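Local coordinates for protein D-alanyl-D-alanine carboxypeptidase (Streptococcus pneumoniae R6, PDB 1XP4) that probably removes the terminal D-alanine from peptidoglycan precursor peptides, as a serine-type penicillin-binding carboxypeptidase of the S11 family that helps regulate cell wall synthesis, at residues S276-R281 / Y314-V319; V20-G25 / G243-T248. All coordinates share one frame; numbering follows the deposited sequence.

Interaction 1: residues S276-R281 / Y314-V319; sequences STFTLR and YLIERV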
loop_
_atom_site.group_PDB
_atom_site.type_symbol
_atom_site.label_atom_id
_atom_site.label_comp_id
_atom_site.label_asym_id
_atom_site.label_seq_id
_atom_site.Cartn_x
_atom_site.Cartn_y
_atom_site.Cartn_z
ATOM N N SER A 276 2.476 -3.862 20.920
ATOM C CA SER A 276 2.388 -3.783 22.363
ATOM C C SER A 276 1.630 -2.514 22.761
ATOM O O SER A 276 1.181 -2.394 23.897
ATOM C CB SER A 276 3.788 -3.772 22.980
ATOM O OG SER A 276 4.453 -2.550 22.715
ATOM N N THR A 277 1.476 -1.584 21.817
ATOM C CA THR A 277 0.797 -0.307 22.068
ATOM C C THR A 277 -0.667 -0.219 21.628
ATOM O O THR A 277 -1.454 0.515 22.221
ATOM C CB THR A 277 1.523 0.844 21.359
ATOM O OG1 THR A 277 2.911 0.826 21.709
ATOM C CG2 THR A 277 0.892 2.184 21.740
ATOM N N PHE A 278 -1.014 -0.937 20.564
ATOM C CA PHE A 278 -2.369 -0.921 20.026
ATOM C C PHE A 278 -2.909 -2.322 19.865
ATOM O O PHE A 278 -2.157 -3.274 19.679
ATOM C CB PHE A 278 -2.387 -0.253 18.663
ATOM C CG PHE A 278 -1.924 1.161 18.677
ATOM C CD1 PHE A 278 -2.753 2.170 19.145
ATOM C CD2 PHE A 278 -0.664 1.493 18.198
ATOM C CE1 PHE A 278 -2.335 3.491 19.131
ATOM C CE2 PHE A 278 -0.233 2.814 18.180
ATOM C CZ PHE A 278 -1.067 3.813 18.645
ATOM N N THR A 279 -4.227 -2.433 19.901
ATOM C CA THR A 279 -4.885 -3.720 19.762
ATOM C C THR A 279 -6.250 -3.531 19.113
ATOM O O THR A 279 -6.743 -2.415 19.019
ATOM C CB THR A 279 -5.069 -4.374 21.139
ATOM O OG1 THR A 279 -5.880 -5.539 21.008
ATOM C CG2 THR A 279 -5.748 -3.414 22.098
ATOM N N LEU A 280 -6.850 -4.620 18.652
ATOM C CA LEU A 280 -8.169 -4.559 18.032
ATOM C C LEU A 280 -9.198 -5.112 19.007
ATOM O O LEU A 280 -9.247 -6.322 19.228
ATOM C CB LEU A 280 -8.220 -5.396 16.747
ATOM C CG LEU A 280 -7.444 -4.973 15.500
ATOM C CD1 LEU A 280 -7.682 -6.002 14.409
ATOM C CD2 LEU A 280 -7.889 -3.583 15.037
ATOM N N ARG A 281 -10.006 -4.237 19.600
ATOM C CA ARG A 281 -11.033 -4.687 20.525
ATOM C C ARG A 281 -12.327 -4.812 19.729
ATOM O O ARG A 281 -12.700 -3.890 19.008
ATOM C CB ARG A 281 -11.211 -3.682 21.668
ATOM C CG ARG A 281 -12.114 -4.201 22.783
ATOM C CD ARG A 281 -12.244 -3.239 23.964
ATOM N NE ARG A 281 -13.066 -3.820 25.028
ATOM C CZ ARG A 281 -13.423 -3.182 26.141
ATOM N NH1 ARG A 281 -13.029 -1.930 26.344
ATOM N NH2 ARG A 281 -14.179 -3.794 27.050
ATOM N N TYR A 314 -14.321 -4.449 14.541
ATOM C CA TYR A 314 -13.228 -4.179 15.469
ATOM C C TYR A 314 -12.746 -2.742 15.280
ATOM O O TYR A 314 -12.963 -2.133 14.228
ATOM C CB TYR A 314 -12.045 -5.129 15.229
ATOM C CG TYR A 314 -12.308 -6.583 15.543
ATOM C CD1 TYR A 314 -13.045 -7.384 14.675
ATOM C CD2 TYR A 314 -11.802 -7.162 16.705
ATOM C CE1 TYR A 314 -13.271 -8.734 14.955
ATOM C CE2 TYR A 314 -12.021 -8.509 16.998
ATOM C CZ TYR A 314 -12.754 -9.289 16.116
ATOM O OH TYR A 314 -12.966 -10.621 16.397
ATOM N N LEU A 315 -12.089 -2.213 16.310
ATOM C CA LEU A 315 -11.544 -0.858 16.284
ATOM C C LEU A 315 -10.148 -0.891 16.878
ATOM O O LEU A 315 -9.847 -1.738 17.720
ATOM C CB LEU A 315 -12.391 0.089 17.128
ATOM C CG LEU A 315 -13.869 0.281 16.813
ATOM C CD1 LEU A 315 -14.406 1.263 17.799
ATOM C CD2 LEU A 315 -14.075 0.788 15.404
ATOM N N ILE A 316 -9.296 0.027 16.435
ATOM C CA ILE A 316 -7.950 0.103 16.973
ATOM C C ILE A 316 -8.080 0.814 18.315
ATOM O O ILE A 316 -8.784 1.813 18.417
ATOM C CB ILE A 316 -7.020 0.931 16.076
ATOM C CG1 ILE A 316 -7.090 0.430 14.642
ATOM C CG2 ILE A 316 -5.585 0.811 16.571
ATOM C CD1 ILE A 316 -6.108 1.122 13.743
ATOM N N GLU A 317 -7.417 0.298 19.343
ATOM C CA GLU A 317 -7.480 0.910 20.665
ATOM C C GLU A 317 -6.108 0.860 21.330
ATOM O O GLU A 317 -5.452 -0.186 21.350
ATOM C CB GLU A 317 -8.512 0.183 21.538
ATOM C CG GLU A 317 -8.709 0.782 22.933
ATOM C CD GLU A 317 -9.679 -0.028 23.793
ATOM O OE1 GLU A 317 -9.530 -1.269 23.845
ATOM O OE2 GLU A 317 -10.579 0.573 24.427
ATOM N N ARG A 318 -5.662 1.996 21.854
ATOM C CA ARG A 318 -4.552 1.972 22.754
ATOM C C ARG A 318 -4.879 1.102 23.988
ATOM O O ARG A 318 -6.026 0.900 24.375
ATOM C CB ARG A 318 -4.223 3.405 23.111
ATOM C CG ARG A 318 -2.782 3.778 22.791
ATOM C CD ARG A 318 -2.458 5.203 23.235
ATOM N NE ARG A 318 -1.163 5.605 22.716
ATOM C CZ ARG A 318 -1.182 6.358 21.614
ATOM N NH1 ARG A 318 -2.319 6.716 21.082
ATOM N NH2 ARG A 318 -0.042 6.786 21.086
ATOM N N VAL A 319 -3.860 0.434 24.535
ATOM C CA VAL A 319 -4.122 -0.434 25.679
ATOM C C VAL A 319 -3.788 0.250 27.012
ATOM O O VAL A 319 -2.689 0.729 27.222
ATOM C CB VAL A 319 -3.232 -1.703 25.570
ATOM C CG1 VAL A 319 -2.943 -2.084 24.122
ATOM C CG2 VAL A 319 -1.916 -1.562 26.303
#

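Interaction 2: residues V20-G25 / G243-T248; sequences VEANTG and GMRVIT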
loop_
_atom_site.group_PDB
_atom_site.type_symbol
_atom_site.label_atom_id
_atom_site.label_comp_id
_atom_site.label_asym_id
_atom_site.label_seq_id
_atom_site.Cartn_x
_atom_site.Cartn_y
_atom_site.Cartn_z
ATOM N N VAL A 20 0.741 2.693 9.384
ATOM C CA VAL A 20 -0.713 2.858 9.392
ATOM C C VAL A 20 -1.460 1.538 9.331
ATOM O O VAL A 20 -0.951 0.552 8.799
ATOM C CB VAL A 20 -1.207 3.733 8.216
ATOM C CG1 VAL A 20 -0.640 5.119 8.348
ATOM C CG2 VAL A 20 -0.810 3.112 6.887
ATOM N N GLU A 21 -2.662 1.520 9.897
ATOM C CA GLU A 21 -3.480 0.318 9.860
ATOM C C GLU A 21 -4.086 0.382 8.470
ATOM O O GLU A 21 -4.831 1.302 8.156
ATOM C CB GLU A 21 -4.553 0.374 10.940
ATOM C CG GLU A 21 -5.354 -0.900 11.096
ATOM C CD GLU A 21 -6.452 -1.019 10.071
ATOM O OE1 GLU A 21 -7.251 -0.062 9.949
ATOM O OE2 GLU A 21 -6.524 -2.071 9.394
ATOM N N ALA A 22 -3.736 -0.585 7.633
ATOM C CA ALA A 22 -4.188 -0.617 6.244
ATOM C C ALA A 22 -5.625 -0.208 5.985
ATOM O O ALA A 22 -5.882 0.767 5.272
ATOM C CB ALA A 22 -3.943 -1.989 5.648
ATOM N N ASN A 23 -6.564 -0.940 6.572
ATOM C CA ASN A 23 -7.958 -0.667 6.325
ATOM C C ASN A 23 -8.464 0.748 6.578
ATOM O O ASN A 23 -9.103 1.339 5.699
ATOM C CB ASN A 23 -8.822 -1.664 7.078
ATOM C CG ASN A 23 -10.222 -1.718 6.531
ATOM O OD1 ASN A 23 -10.427 -1.499 5.337
ATOM N ND2 ASN A 23 -11.193 -2.021 7.383
ATOM N N THR A 24 -8.193 1.311 7.753
ATOM C CA THR A 24 -8.690 2.654 8.037
ATOM C C THR A 24 -7.709 3.774 7.728
ATOM O O THR A 24 -8.086 4.942 7.707
ATOM C CB THR A 24 -9.131 2.792 9.501
ATOM O OG1 THR A 24 -7.989 2.689 10.362
ATOM C CG2 THR A 24 -10.132 1.699 9.852
ATOM N N GLY A 25 -6.453 3.421 7.478
ATOM C CA GLY A 25 -5.458 4.434 7.182
ATOM C C GLY A 25 -5.095 5.247 8.410
ATOM O O GLY A 25 -4.503 6.328 8.302
ATOM N N GLY A 243 -3.998 -10.140 14.182
ATOM C CA GLY A 243 -5.242 -9.881 13.479
ATOM C C GLY A 243 -5.370 -8.541 12.778
ATOM O O GLY A 243 -6.399 -8.276 12.145
HETATM N N MSE A 244 -4.333 -7.708 12.863
HETATM C CA MSE A 244 -4.364 -6.379 12.254
HETATM C C MSE A 244 -3.325 -6.171 11.151
HETATM O O MSE A 244 -2.151 -6.526 11.307
HETATM C CB MSE A 244 -4.178 -5.330 13.355
HETATM C CG MSE A 244 -4.061 -3.884 12.893
HETATM SE SE MSE A 244 -3.916 -2.665 14.414
HETATM C CE MSE A 244 -2.008 -2.666 14.675
ATOM N N ARG A 245 -3.765 -5.592 10.035
ATOM C CA ARG A 245 -2.872 -5.320 8.911
ATOM C C ARG A 245 -2.217 -3.955 9.072
ATOM O O ARG A 245 -2.886 -2.930 9.221
ATOM C CB ARG A 245 -3.628 -5.361 7.589
ATOM C CG ARG A 245 -2.742 -5.115 6.395
ATOM C CD ARG A 245 -3.025 -6.126 5.308
ATOM N NE ARG A 245 -1.775 -6.707 4.835
ATOM C CZ ARG A 245 -1.655 -7.945 4.374
ATOM N NH1 ARG A 245 -2.716 -8.742 4.314
ATOM N NH2 ARG A 245 -0.462 -8.395 4.004
ATOM N N VAL A 246 -0.895 -3.953 9.022
ATOM C CA VAL A 246 -0.136 -2.737 9.190
ATOM C C VAL A 246 0.721 -2.459 7.979
ATOM O O VAL A 246 1.355 -3.368 7.442
ATOM C CB VAL A 246 0.798 -2.837 10.416
ATOM C CG1 VAL A 246 1.669 -1.591 10.511
ATOM C CG2 VAL A 246 -0.019 -3.022 11.690
ATOM N N ILE A 247 0.720 -1.205 7.540
ATOM C CA ILE A 247 1.560 -0.798 6.430
ATOM C C ILE A 247 2.675 0.002 7.064
ATOM O O ILE A 247 2.436 0.920 7.841
ATOM C CB ILE A 247 0.826 0.067 5.412
ATOM C CG1 ILE A 247 -0.293 -0.745 4.755
ATOM C CG2 ILE A 247 1.821 0.548 4.355
ATOM C CD1 ILE A 247 -0.938 -0.050 3.574
ATOM N N THR A 248 3.899 -0.377 6.728
ATOM C CA THR A 248 5.101 0.229 7.275
ATOM C C THR A 248 5.961 0.913 6.220
ATOM O O THR A 248 6.217 0.355 5.148
ATOM C CB THR A 248 5.929 -0.865 8.002
ATOM O OG1 THR A 248 5.484 -0.958 9.358
ATOM C CG2 THR A 248 7.422 -0.566 7.964
#

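Interaction 1: residues S276-R281 / Y314-V319
Strands 278-281 and 314-318 run antiparallel, the axes of these short segments at 143°, joined by four backbone hydrogen bonds, two at the Thr279–Glu317 pair and two at Arg281–Leu315. In one of these, Glu317 N approaches Thr279 O at 2.8 Å, nearly along the C=O axis. A weak fifth bond, Val319 N to Thr277 O (3.3 Å), extends the pairing to the end of the preceding helix. Phe278, Leu280, Ile316 and Arg318 share one face. There Phe278 CB meets Ile316 CG2 at 4.0 Å, and flat Phe278 and branched Ile316 both pack on Leu28 of strand 26-31. The long Arg318 chain can lie along the phenyl ring, CG 3.7 Å from Phe278 CE1, and still reach Asp355 OD1 with NH1 in a salt bridge. Phe278 CZ sits over one guanidinium face, the planes 65° apart. On the other face Arg281 and Glu317 run out side by side; Glu317 OE1 meets Arg281 CD at 3.4 Å, and Glu317 OE2 lies at the guanidinium edge, 4.0 Å from Arg281 NH1, a long salt bridge. One face is thus mainly apolar, with Arg318 paired to Asp355; the other mixes a probably weak charge pair with Thr279 and buried Leu315.

Interaction 2: residues V20-G25 / G243-T248
This is an antiparallel strand pairing inside the five-stranded central sheet of the penicillin-binding catalytic domain, where the end of strand 17-21 meets the start of strand 244-253. Val20 and Ile247 form a hydrogen-bonded pair: Val20 N reaches Ile247 O at 2.9 Å, and Ile247 N returns a nearly straight bond to Val20 O at 2.7 Å, with an N-H...O angle of 176°. Two residues on, Ala22 N donates to Arg245 O at 3.0 Å, but from well above the carbonyl plane, as the chain is already leaving the strand.

The branched side chains of Val20 and Ile247 lie alongside each other, Val20 CG2 against Ile247 CB at 3.8 Å. The single methyl of Ala22 fits against both Arg245 CG and Ile247 CG1. Beyond CG the arginine chain bends away, and its guanidinium is held by Asp221 and Thr238.

Glu21 and Val246 face the other way. Glu21 CG crosses CG of the selenomethionine Met244 obliquely at 3.7 Å; the Glu21 chain then bends (chi2 -81°), bringing the carboxylate back over the following turn. Glu21 OE1 accepts from both Thr24 N (2.8 Å) and Thr24 OG1 (2.9 Å), while Asn23 N gives Glu21 OE2 a weak bond. Together with Gly25 N to Glu21 O, these bonds tie up the turn into strand 26-31, and Gly25 suits its positive phi of 71°.

Helix 170-183 covers the Ile247 face through Ala177 and Ile181, and Arg178 bonds the carbonyls of Ala22 and Asn23. Against the opposite face, helix 262-277 places Met271 on Val246 and Ile274 on Met244, so strand 244-253 lies between two helices, while Val20 meets Ile27 and the loop at Ile362.

In the fold
Interaction 2 comes first along the chain to be completed: strand 244-253 leads into helix 262-277, whose end passes directly into strand 278-284 of interaction 1. Their centres are 12 Å apart, one pairing in the central five-stranded sheet of the catalytic domain, the other in a separate two-stranded sheet of the C-terminal region. They meet across this boundary: Ile316 CD1 packs on Glu21 CB at 3.3 Å, and Leu280 CD1 on Met244 CB at 3.7 Å. Strand 26-31, at the sheet's margin, touches side chains of both. The small sheet thus helps join the C-terminal domain to the enzyme core. Interaction 1 lies away from the predicted active-site residues, whereas in interaction 2 the Ile247 side chain is about 10 Å from that of Lys224, predicted to bind substrate.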